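Local coordinates for protein glucose-6-phosphate isomerase (PDB 3QKI) that probably interconverts alpha-D-glucose 6-phosphate and beta-D-fructose 6-phosphate, an isomerisation step of glycolysis, at residues M66-Q71 and P512-L517; V358-T363 and S531-R536; V376-Y381 and P442-G447. One frame throughout, in Å; residues are numbered along the deposited sequence.

Interaction 1 of 3, residues M66-Q71 and P512-L517; sequences MDLSRQ and PSTLLL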
ATOM      1  N   MET A  66       0.422  -2.989  24.999  1.00 16.29           N
ATOM      2  CA  MET A  66       0.199  -3.958  23.939  1.00 16.12           C
ATOM      3  C   MET A  66      -0.884  -4.882  24.476  1.00 19.65           C
ATOM      4  O   MET A  66      -0.735  -5.453  25.564  1.00 18.16           O
ATOM      5  CB  MET A  66       1.438  -4.774  23.557  1.00 18.73           C
ATOM      6  CG  MET A  66       1.129  -5.749  22.439  1.00 22.85           C
ATOM      7  SD  MET A  66       2.503  -6.709  21.805  1.00 28.39           S
ATOM      8  CE  MET A  66       2.826  -7.809  23.302  1.00 24.58           C
ATOM      9  N   ASP A  67      -1.975  -5.006  23.720  1.00 16.51           N
ATOM     10  CA  ASP A  67      -3.106  -5.834  24.093  1.00 14.45           C
ATOM     11  C   ASP A  67      -3.218  -7.045  23.151  1.00 16.40           C
ATOM     12  O   ASP A  67      -3.639  -6.918  21.997  1.00 14.32           O
ATOM     13  CB  ASP A  67      -4.389  -4.956  24.145  1.00 14.25           C
ATOM     14  CG  ASP A  67      -5.680  -5.666  24.496  1.00 16.04           C
ATOM     15  OD1 ASP A  67      -5.660  -6.900  24.629  1.00 18.55           O
ATOM     16  OD2 ASP A  67      -6.741  -4.981  24.587  1.00 17.76           O
ATOM     17  N   LEU A  68      -2.851  -8.225  23.669  1.00 15.37           N
ATOM     18  CA  LEU A  68      -2.914  -9.493  22.939  1.00 15.75           C
ATOM     19  C   LEU A  68      -4.172 -10.289  23.284  1.00 17.37           C
ATOM     20  O   LEU A  68      -4.283 -11.458  22.884  1.00 16.61           O
ATOM     21  CB  LEU A  68      -1.672 -10.355  23.258  1.00 16.19           C
ATOM     22  CG  LEU A  68      -0.306  -9.836  22.797  1.00 20.27           C
ATOM     23  CD1 LEU A  68       0.790 -10.724  23.314  1.00 19.53           C
ATOM     24  CD2 LEU A  68      -0.210  -9.775  21.282  1.00 23.61           C
ATOM     25  N   SER A  69      -5.123  -9.682  24.013  1.00 12.46           N
ATOM     26  CA  SER A  69      -6.295 -10.434  24.472  1.00 11.92           C
ATOM     27  C   SER A  69      -7.253 -10.910  23.386  1.00 17.74           C
ATOM     28  O   SER A  69      -7.983 -11.882  23.612  1.00 18.11           O
ATOM     29  CB  SER A  69      -7.042  -9.682  25.576  1.00 14.18           C
ATOM     30  OG  SER A  69      -7.585  -8.484  25.057  1.00 18.45           O
ATOM     31  N   ARG A  70      -7.263 -10.255  22.213  1.00 15.16           N
ATOM     32  CA  ARG A  70      -8.131 -10.690  21.132  1.00 15.15           C
ATOM     33  C   ARG A  70      -7.399 -11.658  20.218  1.00 20.29           C
ATOM     34  O   ARG A  70      -7.563 -11.611  19.010  1.00 20.65           O
ATOM     35  CB  ARG A  70      -8.760  -9.507  20.368  1.00 13.35           C
ATOM     36  CG  ARG A  70      -9.626  -8.629  21.249  1.00 13.22           C
ATOM     37  CD  ARG A  70      -9.842  -7.285  20.602  1.00 18.49           C
ATOM     38  NE  ARG A  70     -10.381  -6.333  21.550  1.00 18.74           N
ATOM     39  CZ  ARG A  70      -9.676  -5.715  22.492  1.00 25.49           C
ATOM     40  NH1 ARG A  70      -8.372  -5.947  22.619  1.00 14.66           N
ATOM     41  NH2 ARG A  70     -10.276  -4.892  23.339  1.00 16.26           N
ATOM     42  N   GLN A  71      -6.585 -12.534  20.806  1.00 17.51           N
ATOM     43  CA  GLN A  71      -5.884 -13.612  20.112  1.00 16.50           C
ATOM     44  C   GLN A  71      -6.474 -14.918  20.617  1.00 19.40           C
ATOM     45  O   GLN A  71      -6.868 -15.021  21.783  1.00 18.76           O
ATOM     46  CB  GLN A  71      -4.349 -13.551  20.323  1.00 16.70           C
ATOM     47  CG  GLN A  71      -3.704 -12.292  19.741  1.00 16.34           C
ATOM     48  CD  GLN A  71      -3.730 -12.219  18.230  1.00 14.91           C
ATOM     49  OE1 GLN A  71      -3.828 -13.222  17.518  1.00 16.99           O
ATOM     50  NE2 GLN A  71      -3.607 -11.032  17.712  1.00 10.12           N
ATOM     51  N   PRO A 512      -8.869 -12.358  14.933  1.00 13.24           N
ATOM     52  CA  PRO A 512      -7.928 -11.833  15.921  1.00 12.16           C
ATOM     53  C   PRO A 512      -7.340 -10.461  15.641  1.00 15.40           C
ATOM     54  O   PRO A 512      -7.214 -10.052  14.487  1.00 15.76           O
ATOM     55  CB  PRO A 512      -6.847 -12.930  15.998  1.00 13.09           C
ATOM     56  CG  PRO A 512      -6.854 -13.550  14.667  1.00 17.51           C
ATOM     57  CD  PRO A 512      -8.268 -13.447  14.130  1.00 14.59           C
ATOM     58  N   SER A 513      -6.923  -9.789  16.714  1.00  9.45           N
ATOM     59  CA  SER A 513      -6.275  -8.483  16.660  1.00  9.71           C
ATOM     60  C   SER A 513      -5.306  -8.233  17.812  1.00 17.30           C
ATOM     61  O   SER A 513      -5.508  -8.708  18.939  1.00 15.68           O
ATOM     62  CB  SER A 513      -7.301  -7.346  16.614  1.00 11.53           C
ATOM     63  OG  SER A 513      -7.991  -7.223  17.835  1.00 15.30           O
ATOM     64  N   THR A 514      -4.285  -7.428  17.523  1.00 15.08           N
ATOM     65  CA  THR A 514      -3.360  -6.931  18.516  1.00 14.52           C
ATOM     66  C   THR A 514      -3.554  -5.427  18.534  1.00 19.24           C
ATOM     67  O   THR A 514      -3.628  -4.809  17.468  1.00 20.01           O
ATOM     68  CB  THR A 514      -1.916  -7.299  18.169  1.00 19.97           C
ATOM     69  OG1 THR A 514      -1.806  -8.722  18.143  1.00 23.18           O
ATOM     70  CG2 THR A 514      -0.927  -6.713  19.167  1.00 16.32           C
ATOM     71  N   LEU A 515      -3.666  -4.842  19.722  1.00 17.36           N
ATOM     72  CA  LEU A 515      -3.767  -3.394  19.883  1.00 18.61           C
ATOM     73  C   LEU A 515      -2.487  -2.853  20.496  1.00 21.30           C
ATOM     74  O   LEU A 515      -2.020  -3.358  21.517  1.00 22.30           O
ATOM     75  CB  LEU A 515      -4.966  -2.975  20.751  1.00 19.58           C
ATOM     76  CG  LEU A 515      -6.371  -3.292  20.257  1.00 26.77           C
ATOM     77  CD1 LEU A 515      -7.394  -2.839  21.283  1.00 28.75           C
ATOM     78  CD2 LEU A 515      -6.693  -2.542  19.007  1.00 26.92           C
ATOM     79  N   LEU A 516      -1.919  -1.825  19.871  1.00 17.77           N
ATOM     80  CA  LEU A 516      -0.738  -1.106  20.364  1.00 17.74           C
ATOM     81  C   LEU A 516      -1.195   0.329  20.602  1.00 19.02           C
ATOM     82  O   LEU A 516      -1.567   1.018  19.639  1.00 18.14           O
ATOM     83  CB  LEU A 516       0.442  -1.149  19.365  1.00 17.74           C
ATOM     84  CG  LEU A 516       1.128  -2.492  19.162  1.00 25.67           C
ATOM     85  CD1 LEU A 516       2.031  -2.474  17.919  1.00 26.12           C
ATOM     86  CD2 LEU A 516       1.978  -2.877  20.375  1.00 28.85           C
ATOM     87  N   LEU A 517      -1.229   0.757  21.886  1.00 14.47           N
ATOM     88  CA  LEU A 517      -1.687   2.102  22.227  1.00 15.08           C
ATOM     89  C   LEU A 517      -0.591   2.884  22.923  1.00 19.13           C
ATOM     90  O   LEU A 517      -0.211   2.535  24.034  1.00 17.97           O
ATOM     91  CB  LEU A 517      -3.010   2.088  23.055  1.00 15.20           C
ATOM     92  CG  LEU A 517      -3.584   3.446  23.531  1.00 18.70           C
ATOM     93  CD1 LEU A 517      -3.835   4.410  22.356  1.00 18.11           C
ATOM     94  CD2 LEU A 517      -4.883   3.241  24.301  1.00 18.16           C
TER
HETATM   95  O   HOH W   1      -6.162  -7.807  21.366  1.00 15.38           O

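Interaction 2 of 3, residues V358-T363 and S531-R536; sequences VLLALT and SLYESR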
ATOM      1  N   VAL A 358       8.881 -10.549  21.545  1.00 14.32           N
ATOM      2  CA  VAL A 358       8.839 -12.006  21.521  1.00 14.04           C
ATOM      3  C   VAL A 358       7.382 -12.501  21.500  1.00 16.15           C
ATOM      4  O   VAL A 358       7.043 -13.361  20.671  1.00 16.05           O
ATOM      5  CB  VAL A 358       9.684 -12.643  22.661  1.00 16.63           C
ATOM      6  CG1 VAL A 358       9.351 -14.134  22.825  1.00 16.16           C
ATOM      7  CG2 VAL A 358      11.180 -12.452  22.388  1.00 15.96           C
ATOM      8  N   LEU A 359       6.533 -11.945  22.385  1.00 12.15           N
ATOM      9  CA  LEU A 359       5.110 -12.315  22.456  1.00 12.27           C
ATOM     10  C   LEU A 359       4.383 -11.972  21.149  1.00 14.67           C
ATOM     11  O   LEU A 359       3.513 -12.723  20.721  1.00 14.57           O
ATOM     12  CB  LEU A 359       4.434 -11.623  23.646  1.00 13.16           C
ATOM     13  CG  LEU A 359       4.893 -12.105  25.049  1.00 18.12           C
ATOM     14  CD1 LEU A 359       4.312 -11.211  26.142  1.00 18.43           C
ATOM     15  CD2 LEU A 359       4.516 -13.560  25.269  1.00 22.29           C
ATOM     16  N   LEU A 360       4.782 -10.871  20.495  1.00 12.48           N
ATOM     17  CA  LEU A 360       4.209 -10.460  19.206  1.00 13.02           C
ATOM     18  C   LEU A 360       4.630 -11.446  18.109  1.00 14.27           C
ATOM     19  O   LEU A 360       3.806 -11.886  17.322  1.00 12.86           O
ATOM     20  CB  LEU A 360       4.631  -9.017  18.882  1.00 14.16           C
ATOM     21  CG  LEU A 360       3.908  -8.330  17.715  1.00 20.38           C
ATOM     22  CD1 LEU A 360       2.382  -8.305  17.939  1.00 20.39           C
ATOM     23  CD2 LEU A 360       4.375  -6.893  17.561  1.00 22.48           C
ATOM     24  N   ALA A 361       5.902 -11.858  18.102  1.00 12.26           N
ATOM     25  CA  ALA A 361       6.424 -12.868  17.156  1.00 10.88           C
ATOM     26  C   ALA A 361       5.761 -14.229  17.397  1.00 11.65           C
ATOM     27  O   ALA A 361       5.379 -14.895  16.436  1.00 11.36           O
ATOM     28  CB  ALA A 361       7.964 -12.990  17.314  1.00 10.20           C
ATOM     29  N   LEU A 362       5.586 -14.635  18.677  1.00 11.09           N
ATOM     30  CA  LEU A 362       4.926 -15.915  19.015  1.00 11.37           C
ATOM     31  C   LEU A 362       3.482 -15.946  18.537  1.00 16.29           C
ATOM     32  O   LEU A 362       3.031 -16.964  18.032  1.00 15.23           O
ATOM     33  CB  LEU A 362       4.995 -16.212  20.519  1.00 11.70           C
ATOM     34  CG  LEU A 362       6.372 -16.630  21.084  1.00 14.73           C
ATOM     35  CD1 LEU A 362       6.355 -16.581  22.604  1.00 14.02           C
ATOM     36  CD2 LEU A 362       6.741 -18.004  20.640  1.00 14.77           C
ATOM     37  N   THR A 363       2.774 -14.801  18.670  1.00 15.55           N
ATOM     38  CA  THR A 363       1.384 -14.636  18.237  1.00 14.65           C
ATOM     39  C   THR A 363       1.302 -14.805  16.719  1.00 17.07           C
ATOM     40  O   THR A 363       0.449 -15.542  16.233  1.00 17.16           O
ATOM     41  CB  THR A 363       0.867 -13.277  18.705  1.00 14.55           C
ATOM     42  OG1 THR A 363       0.890 -13.240  20.137  1.00 15.86           O
ATOM     43  CG2 THR A 363      -0.518 -12.976  18.212  1.00  8.81           C
ATOM     44  N   SER A 531      11.945  -0.285  16.584  1.00 13.41           N
ATOM     45  CA  SER A 531      12.681  -1.378  17.213  1.00 12.76           C
ATOM     46  C   SER A 531      11.756  -2.542  17.557  1.00 14.73           C
ATOM     47  O   SER A 531      12.167  -3.682  17.433  1.00 14.00           O
ATOM     48  CB  SER A 531      13.469  -0.892  18.424  1.00 13.45           C
ATOM     49  OG  SER A 531      13.987  -1.997  19.153  1.00 17.88           O
ATOM     50  N   LEU A 532      10.513  -2.259  17.953  1.00 13.29           N
ATOM     51  CA  LEU A 532       9.527  -3.274  18.282  1.00 11.84           C
ATOM     52  C   LEU A 532       9.350  -4.235  17.090  1.00 15.02           C
ATOM     53  O   LEU A 532       9.385  -5.444  17.283  1.00 13.95           O
ATOM     54  CB  LEU A 532       8.181  -2.609  18.677  1.00 12.35           C
ATOM     55  CG  LEU A 532       6.971  -3.537  18.868  1.00 17.15           C
ATOM     56  CD1 LEU A 532       7.240  -4.562  19.932  1.00 17.05           C
ATOM     57  CD2 LEU A 532       5.702  -2.738  19.184  1.00 20.27           C
ATOM     58  N   TYR A 533       9.191  -3.698  15.869  1.00 13.09           N
ATOM     59  CA  TYR A 533       9.017  -4.505  14.663  1.00 12.88           C
ATOM     60  C   TYR A 533      10.320  -5.154  14.193  1.00 14.85           C
ATOM     61  O   TYR A 533      10.295  -6.331  13.800  1.00 14.52           O
ATOM     62  CB  TYR A 533       8.293  -3.718  13.542  1.00 13.56           C
ATOM     63  CG  TYR A 533       6.796  -3.750  13.738  1.00 14.67           C
ATOM     64  CD1 TYR A 533       6.174  -2.912  14.666  1.00 14.14           C
ATOM     65  CD2 TYR A 533       6.009  -4.698  13.085  1.00 15.65           C
ATOM     66  CE1 TYR A 533       4.803  -3.002  14.924  1.00 13.59           C
ATOM     67  CE2 TYR A 533       4.634  -4.793  13.334  1.00 15.51           C
ATOM     68  CZ  TYR A 533       4.035  -3.932  14.241  1.00 19.91           C
ATOM     69  OH  TYR A 533       2.678  -4.012  14.486  1.00 18.01           O
ATOM     70  N   GLU A 534      11.461  -4.436  14.293  1.00 10.46           N
ATOM     71  CA  GLU A 534      12.764  -5.042  13.924  1.00 11.69           C
ATOM     72  C   GLU A 534      13.032  -6.238  14.873  1.00 14.96           C
ATOM     73  O   GLU A 534      13.393  -7.321  14.412  1.00 15.81           O
ATOM     74  CB  GLU A 534      13.922  -4.025  14.034  1.00 13.47           C
ATOM     75  CG  GLU A 534      13.940  -2.936  12.966  1.00 22.24           C
ATOM     76  CD  GLU A 534      15.148  -2.013  13.030  1.00 30.99           C
ATOM     77  OE1 GLU A 534      15.885  -2.052  14.044  1.00 19.69           O
ATOM     78  OE2 GLU A 534      15.388  -1.277  12.045  1.00 15.32           O
ATOM     79  N   SER A 535      12.754  -6.057  16.173  1.00 12.62           N
ATOM     80  CA  SER A 535      12.913  -7.114  17.180  1.00 12.07           C
ATOM     81  C   SER A 535      11.948  -8.272  16.906  1.00 15.94           C
ATOM     82  O   SER A 535      12.373  -9.422  16.925  1.00 16.39           O
ATOM     83  CB  SER A 535      12.700  -6.564  18.582  1.00 13.86           C
ATOM     84  OG  SER A 535      13.593  -5.504  18.866  1.00 17.59           O
ATOM     85  N   ARG A 536      10.662  -7.971  16.615  1.00 11.93           N
ATOM     86  CA  ARG A 536       9.651  -8.982  16.312  1.00 11.95           C
ATOM     87  C   ARG A 536      10.075  -9.848  15.142  1.00 15.85           C
ATOM     88  O   ARG A 536       9.954 -11.065  15.233  1.00 14.95           O
ATOM     89  CB  ARG A 536       8.271  -8.313  16.049  1.00 13.98           C
ATOM     90  CG  ARG A 536       7.134  -9.266  15.673  1.00 21.64           C
ATOM     91  CD  ARG A 536       6.944  -9.280  14.167  1.00 28.14           C
ATOM     92  NE  ARG A 536       5.726  -9.971  13.725  1.00 28.66           N
ATOM     93  CZ  ARG A 536       4.528  -9.397  13.641  1.00 30.86           C
ATOM     94  NH1 ARG A 536       4.359  -8.137  14.016  1.00 18.79           N
ATOM     95  NH2 ARG A 536       3.489 -10.085  13.195  1.00 17.86           N
TER

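Interaction 3 of 3, residues V376-Y381 and P442-G447; sequences VAILPY and PVELIG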
ATOM      1  N   VAL A 376      -1.091 -10.565   7.325  1.00 13.46           N
ATOM      2  CA  VAL A 376      -1.065  -9.648   8.465  1.00 12.72           C
ATOM      3  C   VAL A 376      -1.459  -8.291   7.893  1.00 15.76           C
ATOM      4  O   VAL A 376      -0.821  -7.829   6.937  1.00 14.29           O
ATOM      5  CB  VAL A 376       0.310  -9.534   9.203  1.00 16.88           C
ATOM      6  CG1 VAL A 376       0.269  -8.435  10.275  1.00 16.89           C
ATOM      7  CG2 VAL A 376       0.761 -10.861   9.800  1.00 16.38           C
ATOM      8  N   ALA A 377      -2.469  -7.640   8.488  1.00 11.03           N
ATOM      9  CA  ALA A 377      -2.866  -6.272   8.117  1.00  9.67           C
ATOM     10  C   ALA A 377      -2.278  -5.304   9.155  1.00 14.17           C
ATOM     11  O   ALA A 377      -2.548  -5.447  10.356  1.00 14.15           O
ATOM     12  CB  ALA A 377      -4.387  -6.142   8.053  1.00  8.88           C
ATOM     13  N   ILE A 378      -1.450  -4.348   8.693  1.00 11.13           N
ATOM     14  CA  ILE A 378      -0.808  -3.329   9.538  1.00 10.29           C
ATOM     15  C   ILE A 378      -1.652  -2.111   9.397  1.00 14.49           C
ATOM     16  O   ILE A 378      -1.702  -1.505   8.317  1.00 14.59           O
ATOM     17  CB  ILE A 378       0.659  -3.052   9.149  1.00 12.50           C
ATOM     18  CG1 ILE A 378       1.536  -4.321   9.279  1.00 11.57           C
ATOM     19  CG2 ILE A 378       1.231  -1.874   9.980  1.00 14.31           C
ATOM     20  CD1 ILE A 378       1.723  -4.970  10.772  1.00 12.37           C
ATOM     21  N   LEU A 379      -2.399  -1.801  10.452  1.00 11.77           N
ATOM     22  CA  LEU A 379      -3.409  -0.738  10.419  1.00 11.73           C
ATOM     23  C   LEU A 379      -3.229   0.347  11.487  1.00 15.21           C
ATOM     24  O   LEU A 379      -3.875   0.301  12.536  1.00 13.95           O
ATOM     25  CB  LEU A 379      -4.812  -1.365  10.471  1.00 11.29           C
ATOM     26  CG  LEU A 379      -5.073  -2.553   9.543  1.00 14.93           C
ATOM     27  CD1 LEU A 379      -6.353  -3.253   9.943  1.00 14.10           C
ATOM     28  CD2 LEU A 379      -5.088  -2.112   8.053  1.00 13.73           C
ATOM     29  N   PRO A 380      -2.334   1.320  11.240  1.00 15.58           N
ATOM     30  CA  PRO A 380      -2.164   2.408  12.216  1.00 14.94           C
ATOM     31  C   PRO A 380      -3.327   3.411  12.102  1.00 18.57           C
ATOM     32  O   PRO A 380      -3.628   3.874  11.003  1.00 18.87           O
ATOM     33  CB  PRO A 380      -0.829   3.033  11.822  1.00 15.67           C
ATOM     34  CG  PRO A 380      -0.677   2.742  10.353  1.00 19.03           C
ATOM     35  CD  PRO A 380      -1.474   1.514  10.046  1.00 15.96           C
ATOM     36  N   TYR A 381      -3.990   3.735  13.224  1.00 14.24           N
ATOM     37  CA  TYR A 381      -5.083   4.727  13.235  1.00 12.80           C
ATOM     38  C   TYR A 381      -4.421   6.109  13.441  1.00 15.94           C
ATOM     39  O   TYR A 381      -4.544   6.745  14.488  1.00 15.05           O
ATOM     40  CB  TYR A 381      -6.144   4.368  14.288  1.00 12.65           C
ATOM     41  CG  TYR A 381      -7.171   3.425  13.703  1.00 11.68           C
ATOM     42  CD1 TYR A 381      -6.817   2.135  13.313  1.00 12.93           C
ATOM     43  CD2 TYR A 381      -8.464   3.858  13.425  1.00 10.28           C
ATOM     44  CE1 TYR A 381      -7.731   1.292  12.683  1.00 12.97           C
ATOM     45  CE2 TYR A 381      -9.390   3.021  12.793  1.00 11.41           C
ATOM     46  CZ  TYR A 381      -9.011   1.747  12.400  1.00 17.09           C
ATOM     47  OH  TYR A 381      -9.908   0.919  11.772  1.00 19.37           O
ATOM     48  N   PRO A 442      -5.524 -11.662  10.486  1.00 12.24           N
ATOM     49  CA  PRO A 442      -5.110 -11.070  11.775  1.00 12.00           C
ATOM     50  C   PRO A 442      -4.658  -9.625  11.565  1.00 15.95           C
ATOM     51  O   PRO A 442      -3.945  -9.334  10.608  1.00 17.64           O
ATOM     52  CB  PRO A 442      -3.932 -11.959  12.201  1.00 12.63           C
ATOM     53  CG  PRO A 442      -4.227 -13.273  11.535  1.00 16.12           C
ATOM     54  CD  PRO A 442      -4.750 -12.883  10.192  1.00 12.98           C
ATOM     55  N   VAL A 443      -5.106  -8.724  12.420  1.00 12.29           N
ATOM     56  CA  VAL A 443      -4.786  -7.306  12.289  1.00 10.63           C
ATOM     57  C   VAL A 443      -3.907  -6.828  13.448  1.00 14.99           C
ATOM     58  O   VAL A 443      -3.982  -7.359  14.563  1.00 13.27           O
ATOM     59  CB  VAL A 443      -6.041  -6.396  12.093  1.00 11.71           C
ATOM     60  CG1 VAL A 443      -6.872  -6.801  10.884  1.00 10.83           C
ATOM     61  CG2 VAL A 443      -6.924  -6.320  13.340  1.00 10.80           C
ATOM     62  N   GLU A 444      -3.096  -5.804  13.172  1.00 12.31           N
ATOM     63  CA  GLU A 444      -2.267  -5.152  14.177  1.00 12.90           C
ATOM     64  C   GLU A 444      -2.649  -3.669  14.085  1.00 17.64           C
ATOM     65  O   GLU A 444      -2.400  -3.026  13.063  1.00 18.71           O
ATOM     66  CB  GLU A 444      -0.774  -5.414  13.917  1.00 13.29           C
ATOM     67  CG  GLU A 444      -0.404  -6.866  14.165  1.00 21.38           C
ATOM     68  CD  GLU A 444       1.005  -7.329  13.833  1.00 33.13           C
ATOM     69  OE1 GLU A 444       1.930  -6.487  13.809  1.00 18.42           O
ATOM     70  OE2 GLU A 444       1.191  -8.554  13.650  1.00 18.02           O
ATOM     71  N   LEU A 445      -3.382  -3.194  15.101  1.00 12.86           N
ATOM     72  CA  LEU A 445      -3.890  -1.822  15.205  1.00 12.74           C
ATOM     73  C   LEU A 445      -2.973  -1.016  16.103  1.00 18.11           C
ATOM     74  O   LEU A 445      -2.574  -1.495  17.178  1.00 17.01           O
ATOM     75  CB  LEU A 445      -5.334  -1.780  15.732  1.00 12.37           C
ATOM     76  CG  LEU A 445      -6.397  -2.707  15.067  1.00 17.06           C
ATOM     77  CD1 LEU A 445      -7.769  -2.452  15.634  1.00 18.00           C
ATOM     78  CD2 LEU A 445      -6.482  -2.494  13.599  1.00 19.29           C
ATOM     79  N   ILE A 446      -2.569   0.179  15.612  1.00 15.15           N
ATOM     80  CA  ILE A 446      -1.647   1.082  16.306  1.00 13.94           C
ATOM     81  C   ILE A 446      -2.361   2.412  16.473  1.00 19.60           C
ATOM     82  O   ILE A 446      -2.901   2.947  15.500  1.00 18.35           O
ATOM     83  CB  ILE A 446      -0.284   1.200  15.555  1.00 16.30           C
ATOM     84  CG1 ILE A 446       0.377  -0.188  15.441  1.00 16.45           C
ATOM     85  CG2 ILE A 446       0.652   2.185  16.279  1.00 17.70           C
ATOM     86  CD1 ILE A 446       1.296  -0.386  14.257  1.00 25.76           C
ATOM     87  N   GLY A 447      -2.454   2.879  17.717  1.00 15.56           N
ATOM     88  CA  GLY A 447      -3.157   4.114  18.023  1.00 15.48           C
ATOM     89  C   GLY A 447      -2.426   4.932  19.057  1.00 19.91           C
ATOM     90  O   GLY A 447      -1.563   4.398  19.773  1.00 20.29           O
TER

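Interaction 1 of 3, residues M66-Q71 and P512-L517
D67 and L515 form a hydrogen-bonded antiparallel pair where strand 64-70 runs against strand 513-518, at the antiparallel end of the mixed sheet that forms the core of one alpha/beta domain. The bond from D67 N to L515 O is 2.8 Å long and nearly straight (169°), and L515 N returns a slightly longer one to D67 O. Past this pair the first strand swings into a type I turn, L68 to Q71, and R70 leaves it along the same face as D67 and L515. Its CB starts beside the hydroxyl of S513, and CD comes still closer, 3.3 Å from S513 OG. An extended chain from CG to NE then lays the guanidinium across L515, whose CD1 sits over one face, 3.5 Å from R70 NH1. R70 NH1 makes the salt bridge to D67 OD2 (2.7 Å), in the plane of the guanidinium but from well above the plane of the carboxylate. R70 NE pairs with D477 of helix 464-481. The other carboxylate oxygen, D67 OD1, accepts from S69 N, closing an Asx turn, and also from S69 OG, which bonds S586 of the second subunit as well. On the opposite face M66 lies beside L516, its CG 3.6 Å from L516 CD2. Q71 OE1 is held by N367, while its NE2 makes a weak, bent bond to T514 OG1. Between the two strands, where the turn draws them apart, a water accepts from R70 N and R70 NH1 and lies 2.7 Å from both D67 O and S513 O.

Interaction 2 of 3, residues V358-T363 and S531-R536
R536 lays its guanidinium against L360, whose CG sits over one face of the group, 3.7 Å from R536 NH1, with L360 CD2 almost as near that nitrogen. The two side chains meet between helix 356-371 and helix 523-543, which cross at -54° with their local axes 9.0 Å apart. Where they come closest a small residue makes room: the CA atoms of A361 and R536 are 5.1 Å apart, and A361 CB rests 3.5 Å from R536 O. R536 leaves its helix with CG anti to the backbone N, which sets that methylene against A361 N and L360, R536 CG lying 3.9 Å from L360 CG; a sharp bend at the next bond (chi2 -99°) then turns the rest of the chain so that it passes obliquely across the leucine. L360 CD2 also reaches the preceding turn more loosely, 4.4 Å from L532 CD1, and approaches the Y533 ring obliquely, 4.5 Å from its CZ. Each helix tucks a hydroxyl onto its own backbone. T363 OG1 joins T363 N on L359 O from the opposite face of that carbonyl, and S535 OG does likewise on S531 O. Y533 also packs edge-to-face on F388, and its side chain is about 11 Å from that of Q394, a residue that binds fructose 6-phosphate. No hydrogen bond spans the two segments. R536 NE pairs with E540 and NH2 with E444, so the hydrocarbon of L360 takes one face of the buried guanidinium while its N-H groups are left for the carboxylates.

Interaction 3 of 3, residues V376-Y381 and P442-G447
Strands 375-380 and 443-448 run parallel, 4.6 Å apart at their local axes and only 15° from alignment, with A377, I378, L379 and P380 level with V443, E444, L445 and I446. The bonds zigzag between them: A377 N to P442 O, E444 N to A377 O (2.9 Å), L379 N to E444 O, a weak one from I446 N to L379 O, and Y381 N to I446 O. On one face L379 wedges between two partners, its CD1 3.7 Å from both V443 CG1 and L445 CD2, while A377 CB closes against V443. On the other face E444, extended beyond CG, sets its carboxylate against the methyl ends of V376 and I378. E444 OE2 meets V376 CG1 at 3.5 Å and I378 CD1 lies 3.4 Å from E444 OE1. R536 grips OE2 and Y533 OH grips OE1, which probably keeps the buried glutamate ionised. Y381 sends its hydroxyl to Q428 and Y432, and its side chain lies about 8 Å from that of H429, a residue of the fructose 6-phosphate site. Helices 428-437 and 464-481 pack on the L379 face and helix 523-543 on the E444 face, an alpha/beta/alpha sandwich as in the SIS domains of phosphoglucose isomerases.

Interactions 1 and 3 lie in one six-stranded mixed sheet, their centres 9 Å apart, because strands 513-518 and 443-448 are neighbours: L516 N probably bonds to L445 O, and G447 N to L516 O. Interaction 2 belongs to the helical layer on one face, 13 Å from interaction 1 and 14 Å from interaction 3, resting on the first through T363 against Q71 and L359 against L68. Along the chain come 66-71, 358-363, 376-381, 442-447, 512-517 and 531-536, so interaction 3 is nested within the loops closed by both others, which themselves cross. An early strand is thus built into a domain made largely by the second half of the chain.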